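Long-range contact in pseudoperoxidase (Leishmania major, PDB 5VIA), which binds heme b and is a peroxidase-family pseudoperoxidase whose peroxidase activity is uncertain: residues 174-179 against 237-242. Numbering follows the deposited sequence.
With HEM (protoporphyrin IX containing Fe), chain B.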
ATOM      1  N   ALA A 174      -7.084   2.169  15.376  1.00 34.03           N
ATOM      2  CA  ALA A 174      -8.119   2.127  14.358  1.00 34.54           C
ATOM      3  C   ALA A 174      -7.539   1.384  13.174  1.00 32.83           C
ATOM      4  O   ALA A 174      -6.322   1.360  12.999  1.00 31.26           O
ATOM      5  CB  ALA A 174      -8.519   3.527  13.956  1.00 35.93           C
ATOM      6  N   THR A 175      -8.406   0.764  12.376  1.00 31.61           N
ATOM      7  CA  THR A 175      -8.001   0.077  11.153  1.00 30.82           C
ATOM      8  C   THR A 175      -9.035   0.442  10.109  1.00 31.82           C
ATOM      9  O   THR A 175     -10.001   1.120  10.437  1.00 32.37           O
ATOM     10  CB  THR A 175      -7.956  -1.442  11.358  1.00 31.74           C
ATOM     11  OG1 THR A 175      -9.247  -1.910  11.768  1.00 32.03           O
ATOM     12  CG2 THR A 175      -6.945  -1.790  12.445  1.00 31.17           C
ATOM     13  N   HIS A 176      -8.843   0.029   8.859  1.00 30.19           N
ATOM     14  CA  HIS A 176      -9.850   0.287   7.840  1.00 29.71           C
ATOM     15  C   HIS A 176     -11.076  -0.624   7.990  1.00 32.10           C
ATOM     16  O   HIS A 176     -12.213  -0.188   7.761  1.00 34.30           O
ATOM     17  CB  HIS A 176      -9.266   0.096   6.436  1.00 28.01           C
ATOM     18  CG  HIS A 176      -8.415   1.235   5.970  1.00 28.73           C
ATOM     19  ND1 HIS A 176      -7.038   1.177   5.942  1.00 28.57           N
ATOM     20  CD2 HIS A 176      -8.748   2.461   5.500  1.00 28.99           C
ATOM     21  CE1 HIS A 176      -6.559   2.315   5.472  1.00 27.94           C
ATOM     22  NE2 HIS A 176      -7.576   3.114   5.198  1.00 28.99           N
ATOM     23  N   THR A 177     -10.847  -1.890   8.350  1.00 31.55           N
ATOM     24  CA  THR A 177     -11.910  -2.900   8.291  1.00 32.56           C
ATOM     25  C   THR A 177     -12.120  -3.679   9.584  1.00 33.02           C
ATOM     26  O   THR A 177     -12.950  -4.589   9.631  1.00 33.74           O
ATOM     27  CB  THR A 177     -11.655  -3.927   7.162  1.00 31.63           C
ATOM     28  OG1 THR A 177     -10.572  -4.793   7.534  1.00 30.58           O
ATOM     29  CG2 THR A 177     -11.325  -3.226   5.864  1.00 29.88           C
ATOM     30  N   GLY A 178     -11.377  -3.338  10.632  1.00 33.77           N
ATOM     31  CA  GLY A 178     -11.573  -4.005  11.908  1.00 33.25           C
ATOM     32  C   GLY A 178     -10.620  -5.166  12.120  1.00 34.03           C
ATOM     33  O   GLY A 178     -10.607  -5.785  13.195  1.00 35.00           O
ATOM     34  N   ARG A 179      -9.822  -5.463  11.096  1.00 37.03           N
ATOM     35  CA  ARG A 179      -8.832  -6.535  11.173  1.00 37.55           C
ATOM     36  C   ARG A 179      -7.510  -6.082  10.579  1.00 35.74           C
ATOM     37  O   ARG A 179      -7.448  -5.091   9.835  1.00 36.87           O
ATOM     38  CB  ARG A 179      -9.323  -7.806  10.470  1.00 37.06           C
ATOM     39  CG  ARG A 179     -10.555  -8.411  11.103  1.00 39.49           C
ATOM     40  CD  ARG A 179     -10.795  -9.828  10.620  1.00 42.18           C
ATOM     41  NE  ARG A 179     -12.055 -10.356  11.145  1.00 47.11           N
ATOM     42  CZ  ARG A 179     -12.753 -11.336  10.573  1.00 48.44           C
ATOM     43  NH1 ARG A 179     -12.314 -11.903   9.454  1.00 46.75           N
ATOM     44  NH2 ARG A 179     -13.893 -11.744  11.115  1.00 49.05           N
ATOM     45  N   CYS A 237     -13.356   1.735  12.979  1.00 34.25           N
ATOM     46  CA  CYS A 237     -12.963   1.474  11.603  1.00 34.07           C
ATOM     47  C   CYS A 237     -13.054   2.766  10.810  1.00 34.36           C
ATOM     48  O   CYS A 237     -14.077   3.462  10.852  1.00 34.96           O
ATOM     49  CB  CYS A 237     -13.858   0.398  10.993  1.00 33.55           C
ATOM     50  SG  CYS A 237     -13.876  -1.119  11.955  1.00 33.97           S
ATOM     51  N   VAL A 238     -11.980   3.084  10.093  1.00 31.24           N
ATOM     52  CA  VAL A 238     -11.786   4.420   9.539  1.00 32.51           C
ATOM     53  C   VAL A 238     -11.430   4.319   8.059  1.00 30.65           C
ATOM     54  O   VAL A 238     -10.589   3.503   7.680  1.00 30.11           O
ATOM     55  CB  VAL A 238     -10.670   5.171  10.304  1.00 30.35           C
ATOM     56  CG1 VAL A 238     -10.477   6.557   9.746  1.00 30.49           C
ATOM     57  CG2 VAL A 238     -11.004   5.257  11.806  1.00 30.69           C
ATOM     58  N   VAL A 239     -12.087   5.124   7.222  1.00 32.02           N
ATOM     59  CA  VAL A 239     -11.851   5.114   5.774  1.00 31.62           C
ATOM     60  C   VAL A 239     -11.948   6.546   5.246  1.00 33.02           C
ATOM     61  O   VAL A 239     -12.769   7.328   5.726  1.00 32.31           O
ATOM     62  CB  VAL A 239     -12.892   4.229   5.030  1.00 31.47           C
ATOM     63  CG1 VAL A 239     -12.623   4.207   3.531  1.00 32.92           C
ATOM     64  CG2 VAL A 239     -12.883   2.804   5.568  1.00 30.80           C
ATOM     65  N   ASN A 240     -11.093   6.897   4.288  1.00 30.56           N
ATOM     66  CA  ASN A 240     -11.171   8.197   3.616  1.00 31.75           C
ATOM     67  C   ASN A 240     -12.537   8.418   2.975  1.00 33.39           C
ATOM     68  O   ASN A 240     -13.099   7.490   2.386  1.00 32.93           O
ATOM     69  CB  ASN A 240     -10.104   8.275   2.509  1.00 29.22           C
ATOM     70  CG  ASN A 240      -8.762   8.742   3.021  1.00 30.17           C
ATOM     71  OD1 ASN A 240      -8.069   8.009   3.728  1.00 31.51           O
ATOM     72  ND2 ASN A 240      -8.373   9.963   2.651  1.00 29.51           N
ATOM     73  N   ALA A 241     -13.066   9.640   3.072  1.00 32.88           N
ATOM     74  CA  ALA A 241     -14.299   9.999   2.371  1.00 33.28           C
ATOM     75  C   ALA A 241     -14.195   9.657   0.887  1.00 32.45           C
ATOM     76  O   ALA A 241     -15.146   9.145   0.291  1.00 33.87           O
ATOM     77  CB  ALA A 241     -14.619  11.488   2.549  1.00 33.73           C
ATOM     78  N   ALA A 242     -13.034   9.933   0.302  1.00 32.44           N
ATOM     79  CA  ALA A 242     -12.789   9.659  -1.123  1.00 33.48           C
ATOM     80  C   ALA A 242     -12.932   8.179  -1.500  1.00 33.81           C
ATOM     81  O   ALA A 242     -13.432   7.850  -2.584  1.00 33.29           O
ATOM     82  CB  ALA A 242     -11.420  10.170  -1.521  1.00 31.39           C
TER
HETATM   83  CHA HEM B 500      -2.671   2.663   5.431  1.00 25.64           C
HETATM   84  CHB HEM B 500      -5.327   5.908   2.947  1.00 20.37           C
HETATM   85  CHC HEM B 500      -3.662   3.896  -1.146  1.00 21.94           C
HETATM   86  CHD HEM B 500      -1.629   0.230   1.345  1.00 23.87           C
HETATM   87  C1A HEM B 500      -3.453   3.740   5.094  1.00 23.55           C
HETATM   88  C2A HEM B 500      -3.931   4.728   6.036  1.00 21.81           C
HETATM   89  C3A HEM B 500      -4.652   5.624   5.370  1.00 19.68           C
HETATM   90  C4A HEM B 500      -4.673   5.236   3.961  1.00 19.96           C
HETATM   91  CMA HEM B 500      -5.356   6.855   5.971  1.00 26.69           C
HETATM   92  CAA HEM B 500      -3.600   4.753   7.545  1.00 22.76           C
HETATM   93  CBA HEM B 500      -2.151   5.274   7.594  1.00 17.79           C
HETATM   94  CGA HEM B 500      -1.603   5.374   9.000  1.00 26.20           C
HETATM   95  O1A HEM B 500      -2.169   6.151   9.808  1.00 27.38           O
HETATM   96  O2A HEM B 500      -0.578   4.702   9.301  1.00 25.36           O
HETATM   97  C1B HEM B 500      -5.103   5.681   1.604  1.00 24.43           C
HETATM   98  C2B HEM B 500      -5.668   6.407   0.490  1.00 20.83           C
HETATM   99  C3B HEM B 500      -5.202   5.879  -0.652  1.00 26.03           C
HETATM  100  C4B HEM B 500      -4.344   4.750  -0.298  1.00 26.16           C
HETATM  101  CMB HEM B 500      -6.613   7.611   0.621  1.00 19.27           C
HETATM  102  CAB HEM B 500      -5.589   6.404  -2.058  1.00 27.17           C
HETATM  103  CBB HEM B 500      -4.779   6.275  -3.115  1.00 22.93           C
HETATM  104  C1C HEM B 500      -2.979   2.731  -0.846  1.00 20.65           C
HETATM  105  C2C HEM B 500      -2.376   1.795  -1.805  1.00 20.54           C
HETATM  106  C3C HEM B 500      -1.810   0.781  -1.096  1.00 19.91           C
HETATM  107  C4C HEM B 500      -2.043   1.048   0.315  1.00 21.01           C
HETATM  108  CMC HEM B 500      -2.401   2.001  -3.346  1.00 19.51           C
HETATM  109  CAC HEM B 500      -1.014  -0.475  -1.520  1.00 21.12           C
HETATM  110  CBC HEM B 500      -0.613  -0.703  -2.779  1.00 45.69           C
HETATM  111  C1D HEM B 500      -1.730   0.525   2.683  1.00 20.90           C
HETATM  112  C2D HEM B 500      -1.274  -0.328   3.762  1.00 20.79           C
HETATM  113  C3D HEM B 500      -1.603   0.431   5.041  1.00 21.50           C
HETATM  114  C4D HEM B 500      -2.223   1.664   4.603  1.00 21.37           C
HETATM  115  CMD HEM B 500      -0.598  -1.711   3.646  1.00 22.63           C
HETATM  116  CAD HEM B 500      -1.304  -0.020   6.495  1.00 19.04           C
HETATM  117  CBD HEM B 500       0.116   0.486   6.782  1.00 21.88           C
HETATM  118  CGD HEM B 500       0.552   0.161   8.190  1.00 27.99           C
HETATM  119  O1D HEM B 500       1.614   0.692   8.632  1.00 26.21           O
HETATM  120  O2D HEM B 500      -0.167  -0.620   8.862  1.00 21.51           O
HETATM  121  NA  HEM B 500      -3.931   4.074   3.831  1.00 21.47           N
HETATM  122  NB  HEM B 500      -4.312   4.675   1.092  1.00 21.70           N
HETATM  123  NC  HEM B 500      -2.755   2.235   0.442  1.00 22.92           N
HETATM  124  ND  HEM B 500      -2.296   1.681   3.214  1.00 21.48           N
HETATM  125 FE   HEM B 500      -3.294   3.221   2.163  1.00 28.24          FE
HETATM  126  O   HOH W   1      -8.586   5.267   3.886  1.00 27.47           O
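The imidazole of His-176 meets both Val-238 and the heme: its CD2 comes to 3.0 Å from Val-238 O, while Val-239 CA lies near the ring plane at an edge. At the edge formed by CE1, heme C1A is 3.4 Å from that carbon, with CHA in the plane, and the ring of His-159, an axial ligand of the iron, stacks on His-176. Chi1 of -77° sets CG beside the backbone N and anti to the carbonyl carbon. In the plane of the imidazole, a water sits 2.7 Å from NE2; it accepts from Asn-240 N and donates to Asn-240 OD1, so one water ties the histidine to the end of strand 235-240. The Asn-240 amide lies against the heme, CG 3.4 Å from CMB, and its ND2 is bonded to Val-56 O. In this peroxidase-family fold the contact joins the loop after helix 149-155, on the side of His-159, to an outermost strand of a small antiparallel sheet. A single bridge pairs Thr-175 with Cys-237: Val-238 N donates to Thr-175 O at 2.8 Å (N-H...O 155°), and Cys-237 CA-H points at the same oxygen. His-176 CA-H similarly approaches Val-238 O (164° at H), a buried oxygen lacking a conventional hydrogen-bond partner. On the same residue as the bridge, Thr-175 OG1 accepts from Gly-178 N, three residues on, in an ST motif, and Cys-237 SG packs 3.6 Å from that same nitrogen. Ala-174 CB touches Val-238 CG2 at 3.7 Å.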